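Local coordinates for 'Carboxyl esterase 2 (Tuber melanosporum Mel28, PDB 5MIF), which probably hydrolyses carboxylic ester bonds, as an alpha/beta-hydrolase-fold carboxylesterase related to archaeal enzymes, at residues I217-T229 with S257-S269. Numbering follows the deposited sequence.
Sequences IYPATDLACESAT and SRLEDVASPGRAS
Arg-267, bent at chi3, sets one guanidinium face over the Ala-224 methyl and meets the Asp-222 carboxylate at its edge. NH1 of Arg-267 forms a salt bridge to OD2 of Asp-222 at 3.0 Å, but the two planes stand 61° apart and both N-H bonds to the carboxylate are weak. The Asp-222 carboxylate, swung opposite the backbone N (chi1 -167°), also turns OD1 back on its own chain: N of Ala-224 meets it on the anti side, making an Asx turn, and N of Cys-225 from above the plane, completing an Asx motif. Replacing Asp-222 by alanine is likely to leave Arg-267 NH1 without its anion and these two N-H groups without the oxygen they share. Deeper in, OG of Ser-264 takes a nearly straight bond from N of Leu-223 (2.9 Å, 172°) and donates to O of Arg-258. N of Gly-266 binds O of Thr-221 at 3.0 Å. CB of Ala-224 meets CD2 of Leu-259 at 3.5 Å, while CD of Arg-258 rests 3.4 Å from O of Leu-223 and its NH2 bonds O of Thr-252. The loop after strand 213-217 thus joins that before helix 270-273 through the buried Ser-264 hydroxyl, a backbone bond and a skewed ion pair between partly exposed residues.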
loop_
_atom_site.group_PDB
_atom_site.type_symbol
_atom_site.label_atom_id
_atom_site.label_comp_id
_atom_site.label_asym_id
_atom_site.label_seq_id
_atom_site.Cartn_x
_atom_site.Cartn_y
_atom_site.Cartn_z
ATOM N N ILE A 217 -7.800 -6.081 -7.383
ATOM C CA ILE A 217 -7.538 -4.666 -7.610
ATOM C C ILE A 217 -8.870 -3.963 -7.937
ATOM O O ILE A 217 -9.471 -4.278 -8.954
ATOM C CB ILE A 217 -6.524 -4.479 -8.777
ATOM C CG1 ILE A 217 -5.325 -5.406 -8.611
ATOM C CG2 ILE A 217 -6.067 -3.036 -8.907
ATOM C CD1 ILE A 217 -4.415 -5.425 -9.843
ATOM N N TYR A 218 -9.303 -3.024 -7.088
ATOM C CA TYR A 218 -10.623 -2.364 -7.168
ATOM C C TYR A 218 -11.689 -3.299 -7.733
ATOM O O TYR A 218 -12.286 -3.020 -8.776
ATOM C CB TYR A 218 -10.588 -1.042 -7.973
ATOM C CG TYR A 218 -9.596 -0.970 -9.118
ATOM C CD1 TYR A 218 -9.825 -1.645 -10.320
ATOM C CD2 TYR A 218 -8.440 -0.200 -9.004
ATOM C CE1 TYR A 218 -8.917 -1.571 -11.356
ATOM C CE2 TYR A 218 -7.532 -0.110 -10.048
ATOM C CZ TYR A 218 -7.773 -0.800 -11.210
ATOM O OH TYR A 218 -6.857 -0.714 -12.222
ATOM N N PRO A 219 -11.901 -4.435 -7.061
ATOM C CA PRO A 219 -12.760 -5.474 -7.624
ATOM C C PRO A 219 -14.222 -5.095 -7.562
ATOM O O PRO A 219 -14.624 -4.341 -6.669
ATOM C CB PRO A 219 -12.488 -6.674 -6.722
ATOM C CG PRO A 219 -12.212 -6.056 -5.398
ATOM C CD PRO A 219 -11.479 -4.765 -5.688
ATOM N N ALA A 220 -14.997 -5.589 -8.527
ATOM C CA ALA A 220 -16.450 -5.627 -8.400
ATOM C C ALA A 220 -16.774 -6.874 -7.596
ATOM O O ALA A 220 -16.329 -7.966 -7.941
ATOM C CB ALA A 220 -17.130 -5.653 -9.778
ATOM N N THR A 221 -17.515 -6.719 -6.512
ATOM C CA THR A 221 -17.825 -7.859 -5.665
ATOM C C THR A 221 -19.325 -8.039 -5.510
ATOM O O THR A 221 -19.795 -9.115 -5.137
ATOM C CB THR A 221 -17.197 -7.698 -4.273
ATOM O OG1 THR A 221 -17.681 -6.483 -3.690
ATOM C CG2 THR A 221 -15.693 -7.617 -4.369
ATOM N N ASP A 222 -20.070 -6.983 -5.814
ATOM C CA ASP A 222 -21.523 -6.998 -5.645
ATOM C C ASP A 222 -22.179 -6.293 -6.825
ATOM O O ASP A 222 -22.093 -5.073 -6.954
ATOM C CB ASP A 222 -21.915 -6.328 -4.322
ATOM C CG ASP A 222 -23.369 -6.581 -3.935
ATOM O OD1 ASP A 222 -24.182 -6.942 -4.813
ATOM O OD2 ASP A 222 -23.697 -6.433 -2.740
ATOM N N LEU A 223 -22.803 -7.069 -7.708
ATOM C CA LEU A 223 -23.397 -6.509 -8.915
ATOM C C LEU A 223 -24.857 -6.108 -8.695
ATOM O O LEU A 223 -25.462 -5.450 -9.542
ATOM C CB LEU A 223 -23.300 -7.504 -10.073
ATOM C CG LEU A 223 -22.001 -7.512 -10.890
ATOM C CD1 LEU A 223 -20.771 -7.775 -10.022
ATOM C CD2 LEU A 223 -22.076 -8.522 -12.009
ATOM N N ALA A 224 -25.420 -6.527 -7.567
ATOM C CA ALA A 224 -26.843 -6.343 -7.308
ATOM C C ALA A 224 -27.122 -5.032 -6.598
ATOM O O ALA A 224 -28.037 -4.301 -6.961
ATOM C CB ALA A 224 -27.382 -7.498 -6.488
ATOM N N CYS A 225 -26.321 -4.736 -5.582
ATOM C CA CYS A 225 -26.585 -3.591 -4.737
ATOM C C CYS A 225 -25.646 -2.443 -5.043
ATOM O O CYS A 225 -24.525 -2.628 -5.525
ATOM C CB CYS A 225 -26.496 -3.982 -3.260
ATOM S SG CYS A 225 -27.918 -4.973 -2.718
ATOM N N GLU A 226 -26.143 -1.244 -4.793
ATOM C CA GLU A 226 -25.336 -0.048 -4.855
ATOM C C GLU A 226 -24.862 0.300 -3.459
ATOM O O GLU A 226 -25.567 0.058 -2.471
ATOM C CB GLU A 226 -26.135 1.077 -5.481
ATOM C CG GLU A 226 -26.660 0.667 -6.834
ATOM C CD GLU A 226 -27.042 1.834 -7.687
ATOM O OE1 GLU A 226 -27.460 2.866 -7.120
ATOM O OE2 GLU A 226 -26.917 1.716 -8.923
ATOM N N SER A 227 -23.645 0.819 -3.382
ATOM C CA SER A 227 -23.020 1.108 -2.103
ATOM C C SER A 227 -22.823 2.607 -1.955
ATOM O O SER A 227 -23.066 3.364 -2.898
ATOM C CB SER A 227 -21.689 0.359 -1.983
ATOM O OG SER A 227 -20.893 0.562 -3.140
ATOM N N ALA A 228 -22.407 3.021 -0.760
ATOM C CA ALA A 228 -22.243 4.432 -0.414
ATOM C C ALA A 228 -21.425 5.226 -1.443
ATOM O O ALA A 228 -21.779 6.358 -1.780
ATOM C CB ALA A 228 -21.606 4.556 0.973
ATOM N N THR A 229 -20.335 4.645 -1.942
ATOM C CA THR A 229 -19.472 5.391 -2.854
ATOM C C THR A 229 -20.072 5.564 -4.259
ATOM O O THR A 229 -19.583 6.394 -5.026
ATOM C CB THR A 229 -18.076 4.740 -2.990
ATOM O OG1 THR A 229 -18.218 3.352 -3.299
ATOM C CG2 THR A 229 -17.273 4.900 -1.697
ATOM N N SER A 257 -29.793 -12.621 -11.458
ATOM C CA SER A 257 -28.489 -13.268 -11.509
ATOM C C SER A 257 -27.513 -12.577 -10.577
ATOM O O SER A 257 -26.651 -13.222 -9.982
ATOM C CB SER A 257 -27.928 -13.255 -12.930
ATOM O OG SER A 257 -28.827 -13.848 -13.842
ATOM N N ARG A 258 -27.675 -11.265 -10.437
ATOM C CA ARG A 258 -26.749 -10.454 -9.661
ATOM C C ARG A 258 -26.738 -10.797 -8.174
ATOM O O ARG A 258 -25.798 -10.442 -7.460
ATOM C CB ARG A 258 -27.086 -8.981 -9.852
ATOM C CG ARG A 258 -27.017 -8.555 -11.300
ATOM C CD ARG A 258 -27.585 -7.180 -11.509
ATOM N NE ARG A 258 -27.830 -6.936 -12.922
ATOM C CZ ARG A 258 -28.470 -5.877 -13.404
ATOM N NH1 ARG A 258 -28.930 -4.947 -12.581
ATOM N NH2 ARG A 258 -28.652 -5.750 -14.712
ATOM N N LEU A 259 -27.769 -11.499 -7.714
ATOM C CA LEU A 259 -27.872 -11.859 -6.305
ATOM C C LEU A 259 -27.126 -13.144 -5.994
ATOM O O LEU A 259 -26.857 -13.445 -4.829
ATOM C CB LEU A 259 -29.339 -12.009 -5.895
ATOM C CG LEU A 259 -30.200 -10.745 -5.961
ATOM C CD1 LEU A 259 -31.651 -11.086 -5.707
ATOM C CD2 LEU A 259 -29.714 -9.690 -4.982
ATOM N N GLU A 260 -26.795 -13.903 -7.036
ATOM C CA GLU A 260 -26.087 -15.165 -6.860
ATOM C C GLU A 260 -24.653 -14.940 -6.407
ATOM O O GLU A 260 -24.012 -13.971 -6.810
ATOM C CB GLU A 260 -26.105 -15.967 -8.158
ATOM C CG GLU A 260 -27.507 -16.358 -8.605
ATOM C CD GLU A 260 -27.524 -17.062 -9.948
ATOM O OE1 GLU A 260 -26.458 -17.529 -10.405
ATOM O OE2 GLU A 260 -28.608 -17.138 -10.553
ATOM N N ASP A 261 -24.156 -15.827 -5.554
ATOM C CA ASP A 261 -22.815 -15.664 -5.018
ATOM C C ASP A 261 -21.754 -15.819 -6.123
ATOM O O ASP A 261 -20.730 -15.152 -6.084
ATOM C CB ASP A 261 -22.573 -16.650 -3.869
ATOM C CG ASP A 261 -22.886 -18.087 -4.250
ATOM O OD1 ASP A 261 -23.371 -18.310 -5.377
ATOM O OD2 ASP A 261 -22.653 -18.991 -3.417
ATOM N N VAL A 262 -22.008 -16.666 -7.121
ATOM C CA VAL A 262 -21.049 -16.830 -8.210
ATOM C C VAL A 262 -20.887 -15.521 -8.989
ATOM O O VAL A 262 -19.778 -15.171 -9.382
ATOM C CB VAL A 262 -21.463 -17.967 -9.174
ATOM C CG1 VAL A 262 -20.513 -18.042 -10.380
ATOM C CG2 VAL A 262 -21.492 -19.290 -8.429
ATOM N N ALA A 263 -21.974 -14.778 -9.174
ATOM C CA ALA A 263 -21.903 -13.463 -9.826
ATOM C C ALA A 263 -21.311 -12.401 -8.903
ATOM O O ALA A 263 -20.530 -11.541 -9.325
ATOM C CB ALA A 263 -23.291 -13.022 -10.289
ATOM N N SER A 264 -21.722 -12.456 -7.645
ATOM C CA SER A 264 -21.373 -11.445 -6.665
ATOM C C SER A 264 -20.793 -12.107 -5.426
ATOM O O SER A 264 -21.515 -12.364 -4.469
ATOM C CB SER A 264 -22.609 -10.617 -6.312
ATOM O OG SER A 264 -23.113 -9.945 -7.456
ATOM N N PRO A 265 -19.483 -12.403 -5.443
ATOM C CA PRO A 265 -18.883 -13.166 -4.337
ATOM C C PRO A 265 -18.944 -12.437 -3.006
ATOM O O PRO A 265 -18.768 -13.072 -1.964
ATOM C CB PRO A 265 -17.441 -13.375 -4.802
ATOM C CG PRO A 265 -17.551 -13.369 -6.298
ATOM C CD PRO A 265 -18.564 -12.287 -6.586
ATOM N N GLY A 266 -19.182 -11.128 -3.046
ATOM C CA GLY A 266 -19.447 -10.357 -1.845
ATOM C C GLY A 266 -20.678 -10.831 -1.083
ATOM O O GLY A 266 -20.849 -10.506 0.094
ATOM N N ARG A 267 -21.542 -11.583 -1.767
ATOM C CA ARG A 267 -22.783 -12.082 -1.188
ATOM C C ARG A 267 -22.695 -13.561 -0.850
ATOM O O ARG A 267 -23.704 -14.188 -0.519
ATOM C CB ARG A 267 -23.951 -11.844 -2.152
ATOM C CG ARG A 267 -24.080 -10.401 -2.610
ATOM C CD ARG A 267 -25.232 -10.224 -3.591
ATOM N NE ARG A 267 -26.499 -10.149 -2.876
ATOM C CZ ARG A 267 -26.970 -9.053 -2.290
ATOM N NH1 ARG A 267 -26.294 -7.911 -2.356
ATOM N NH2 ARG A 267 -28.128 -9.104 -1.645
ATOM N N ALA A 268 -21.495 -14.124 -0.928
ATOM C CA ALA A 268 -21.324 -15.534 -0.621
ATOM C C ALA A 268 -21.554 -15.759 0.868
ATOM O O ALA A 268 -21.586 -14.807 1.647
ATOM C CB ALA A 268 -19.944 -16.016 -1.042
ATOM N N SER A 269 -21.734 -17.013 1.260
ATOM C CA SER A 269 -21.961 -17.335 2.662
ATOM C C SER A 269 -20.691 -17.178 3.498
ATOM O O SER A 269 -19.570 -17.246 2.971
ATOM C CB SER A 269 -22.485 -18.758 2.809
ATOM O OG SER A 269 -21.445 -19.695 2.592
#